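Local coordinates for transcriptional regulator, AraC family (Pseudomonas putida, PDB 3GRA), which probably acts as a sequence-specific DNA-binding transcription factor, of which this chain is the DJ-1/PfpI-like domain of the glutaminase I clan, at residues 9-14 with 44-49. Sequence-based numbering, arbitrary orientation.
Sequences DFILLE and LSLDGD. With EDO (1,2-ethanediol), chain C.
Leu44 and Ile11 sit side by side on neighbouring parallel strands, their CA atoms 4.6 Å apart and their side chains on the same face of the sheet. The strands, 6-12 and 39-45, open and close a beta-alpha-beta unit whose crossover is helix 18-34, part of the three-layered DJ-1/PfpI-like domain. The backbone of Leu44 bonds to both neighbours of Ile11: Leu44 N donates to Phe10 O at 2.8 Å, and Leu44 O accepts Leu12 N. The same Leu44 O also takes a CA-H contact from Ile11. Leu44 CG, anti to the carbonyl carbon (chi1 -60°), lies beside Asp9 CB. The two side chains cross obliquely, Leu44 CD1 touching Asp9 CB and lying 3.5 Å from Asp9 OD2. Asp9 OD1 is salt-bridged to Arg7, while OD2 is bordered by the Leu44 methyl. An alanine at Leu44 would probably keep the backbone bonds but open a gap beside Asp9, whose CB and OD2 would lose the CG and CD1 carbons packed on them. Beyond the ladder the strands part, and Leu46 bridges the space by side chain: its CD2 meets Ile11 CG2 at 3.9 Å, the two side chains crossing at about a right angle, while CD1 meets Leu13 CD2. Leu64 touches Ile11 from a nearby loop, and Phe21 of the crossover helix packs on Leu12. Where direct strand pairing has ended, a 1,2-ethanediol, probably picked up from the crystallisation solution, bridges the two backbones: its O1 donates to Leu12 O at 2.6 Å and accepts Leu46 N at 3.0 Å, while O2 is hydrogen-bonded to Ser45 OG.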
ATOM      1  N   ASP A   9      -5.731 -12.725   7.382  1.00 29.50           N
ATOM      2  CA  ASP A   9      -4.291 -12.575   7.177  1.00 28.37           C
ATOM      3  C   ASP A   9      -3.961 -12.450   5.687  1.00 27.03           C
ATOM      4  O   ASP A   9      -4.626 -13.038   4.835  1.00 24.14           O
ATOM      5  CB  ASP A   9      -3.530 -13.758   7.771  1.00 29.77           C
ATOM      6  CG  ASP A   9      -3.255 -13.596   9.258  1.00 32.27           C
ATOM      7  OD1 ASP A   9      -3.623 -12.544   9.831  1.00 34.25           O
ATOM      8  OD2 ASP A   9      -2.660 -14.527   9.846  1.00 34.17           O
ATOM      9  N   PHE A  10      -2.907 -11.697   5.392  1.00 24.83           N
ATOM     10  CA  PHE A  10      -2.491 -11.453   4.025  1.00 23.76           C
ATOM     11  C   PHE A  10      -1.095 -11.980   3.745  1.00 24.90           C
ATOM     12  O   PHE A  10      -0.125 -11.525   4.349  1.00 27.15           O
ATOM     13  CB  PHE A  10      -2.502  -9.946   3.745  1.00 22.25           C
ATOM     14  CG  PHE A  10      -3.851  -9.298   3.908  1.00 23.20           C
ATOM     15  CD1 PHE A  10      -4.694  -9.136   2.818  1.00 22.23           C
ATOM     16  CD2 PHE A  10      -4.260  -8.813   5.154  1.00 24.40           C
ATOM     17  CE1 PHE A  10      -5.931  -8.496   2.957  1.00 22.41           C
ATOM     18  CE2 PHE A  10      -5.492  -8.173   5.309  1.00 22.26           C
ATOM     19  CZ  PHE A  10      -6.327  -8.013   4.209  1.00 22.26           C
ATOM     20  N   ILE A  11      -0.981 -12.932   2.827  1.00 23.58           N
ATOM     21  CA  ILE A  11       0.332 -13.450   2.472  1.00 23.82           C
ATOM     22  C   ILE A  11       0.919 -12.510   1.423  1.00 24.01           C
ATOM     23  O   ILE A  11       0.409 -12.418   0.303  1.00 21.32           O
ATOM     24  CB  ILE A  11       0.253 -14.883   1.895  1.00 26.33           C
ATOM     25  CG1 ILE A  11      -0.286 -15.846   2.957  1.00 25.25           C
ATOM     26  CG2 ILE A  11       1.649 -15.351   1.482  1.00 26.07           C
ATOM     27  CD1 ILE A  11      -0.559 -17.219   2.439  1.00 28.34           C
ATOM     28  N   LEU A  12       1.979 -11.797   1.790  1.00 23.99           N
ATOM     29  CA  LEU A  12       2.606 -10.854   0.865  1.00 23.34           C
ATOM     30  C   LEU A  12       3.721 -11.543   0.101  1.00 24.70           C
ATOM     31  O   LEU A  12       4.709 -11.967   0.697  1.00 28.46           O
ATOM     32  CB  LEU A  12       3.178  -9.652   1.624  1.00 22.23           C
ATOM     33  CG  LEU A  12       2.267  -8.905   2.614  1.00 21.49           C
ATOM     34  CD1 LEU A  12       3.050  -7.739   3.204  1.00 19.93           C
ATOM     35  CD2 LEU A  12       0.996  -8.382   1.908  1.00 20.65           C
ATOM     36  N   LEU A  13       3.538 -11.678  -1.206  1.00 24.43           N
ATOM     37  CA  LEU A  13       4.525 -12.301  -2.071  1.00 27.13           C
ATOM     38  C   LEU A  13       5.469 -11.215  -2.582  1.00 29.96           C
ATOM     39  O   LEU A  13       5.135 -10.022  -2.556  1.00 29.66           O
ATOM     40  CB  LEU A  13       3.837 -12.988  -3.257  1.00 24.99           C
ATOM     41  CG  LEU A  13       2.784 -14.065  -2.955  1.00 24.70           C
ATOM     42  CD1 LEU A  13       2.285 -14.673  -4.258  1.00 19.92           C
ATOM     43  CD2 LEU A  13       3.391 -15.136  -2.069  1.00 23.07           C
ATOM     44  N   GLU A  14       6.646 -11.620  -3.046  1.00 31.64           N
ATOM     45  CA  GLU A  14       7.605 -10.643  -3.531  1.00 32.73           C
ATOM     46  C   GLU A  14       6.987  -9.825  -4.665  1.00 30.43           C
ATOM     47  O   GLU A  14       6.325 -10.373  -5.546  1.00 28.32           O
ATOM     48  CB  GLU A  14       8.884 -11.327  -4.009  1.00 37.97           C
ATOM     49  CG  GLU A  14      10.135 -10.484  -3.761  1.00 46.36           C
ATOM     50  CD  GLU A  14      11.287 -10.843  -4.682  1.00 51.96           C
ATOM     51  OE1 GLU A  14      11.078 -10.819  -5.912  1.00 53.40           O
ATOM     52  OE2 GLU A  14      12.399 -11.138  -4.186  1.00 51.61           O
ATOM     53  N   LEU A  44       1.703 -11.455   6.409  1.00 24.24           N
ATOM     54  CA  LEU A  44       2.478 -12.682   6.515  1.00 25.66           C
ATOM     55  C   LEU A  44       3.470 -12.881   5.359  1.00 24.36           C
ATOM     56  O   LEU A  44       3.222 -12.473   4.228  1.00 23.28           O
ATOM     57  CB  LEU A  44       1.540 -13.899   6.576  1.00 25.51           C
ATOM     58  CG  LEU A  44       0.504 -14.077   7.699  1.00 26.90           C
ATOM     59  CD1 LEU A  44      -0.242 -15.391   7.434  1.00 26.02           C
ATOM     60  CD2 LEU A  44       1.158 -14.114   9.074  1.00 24.55           C
ATOM     61  N   SER A  45       4.597 -13.516   5.666  1.00 27.93           N
ATOM     62  CA  SER A  45       5.638 -13.803   4.681  1.00 28.32           C
ATOM     63  C   SER A  45       5.945 -15.285   4.701  1.00 30.06           C
ATOM     64  O   SER A  45       6.019 -15.893   5.766  1.00 29.73           O
ATOM     65  CB  SER A  45       6.923 -13.045   5.005  1.00 29.11           C
ATOM     66  OG  SER A  45       8.022 -13.607   4.293  1.00 31.31           O
ATOM     67  N   LEU A  46       6.123 -15.862   3.520  1.00 32.84           N
ATOM     68  CA  LEU A  46       6.439 -17.276   3.411  1.00 35.80           C
ATOM     69  C   LEU A  46       7.854 -17.531   3.910  1.00 39.17           C
ATOM     70  O   LEU A  46       8.104 -18.522   4.592  1.00 41.46           O
ATOM     71  CB  LEU A  46       6.279 -17.737   1.962  1.00 33.61           C
ATOM     72  CG  LEU A  46       4.832 -17.627   1.462  1.00 31.81           C
ATOM     73  CD1 LEU A  46       4.710 -18.180   0.064  1.00 27.77           C
ATOM     74  CD2 LEU A  46       3.911 -18.396   2.414  1.00 29.55           C
ATOM     75  N   ASP A  47       8.786 -16.647   3.575  1.00 42.85           N
ATOM     76  CA  ASP A  47      10.151 -16.797   4.060  1.00 47.27           C
ATOM     77  C   ASP A  47      10.745 -15.448   4.444  1.00 47.27           C
ATOM     78  O   ASP A  47      11.109 -14.649   3.585  1.00 49.03           O
ATOM     79  CB  ASP A  47      11.047 -17.505   3.027  1.00 51.03           C
ATOM     80  CG  ASP A  47      11.345 -16.646   1.812  1.00 54.84           C
ATOM     81  OD1 ASP A  47      10.572 -16.707   0.825  1.00 55.43           O
ATOM     82  OD2 ASP A  47      12.356 -15.903   1.850  1.00 55.42           O
ATOM     83  N   GLY A  48      10.829 -15.201   5.747  1.00 46.18           N
ATOM     84  CA  GLY A  48      11.385 -13.950   6.227  1.00 43.89           C
ATOM     85  C   GLY A  48      10.426 -13.094   7.040  1.00 43.66           C
ATOM     86  O   GLY A  48       9.244 -13.428   7.218  1.00 42.79           O
ATOM     87  N   ASP A  49      10.947 -11.973   7.527  1.00 40.96           N
ATOM     88  CA  ASP A  49      10.171 -11.044   8.330  1.00 40.25           C
ATOM     89  C   ASP A  49      10.053  -9.737   7.563  1.00 39.74           C
ATOM     90  O   ASP A  49       9.670  -8.705   8.119  1.00 38.34           O
ATOM     91  CB  ASP A  49      10.869 -10.813   9.674  1.00 41.79           C
ATOM     92  CG  ASP A  49      12.125  -9.961   9.546  1.00 43.70           C
ATOM     93  OD1 ASP A  49      12.772  -9.984   8.476  1.00 44.80           O
ATOM     94  OD2 ASP A  49      12.469  -9.269  10.525  1.00 45.05           O
TER
HETATM   95  C1  EDO C   1       6.833 -14.461  -0.141  1.00 22.08           C
HETATM   96  O1  EDO C   1       5.996 -14.253   0.992  1.00 22.39           O
HETATM   97  C2  EDO C   1       8.175 -13.701   0.033  1.00 22.60           C
HETATM   98  O2  EDO C   1       8.210 -13.000   1.301  1.00 23.11           O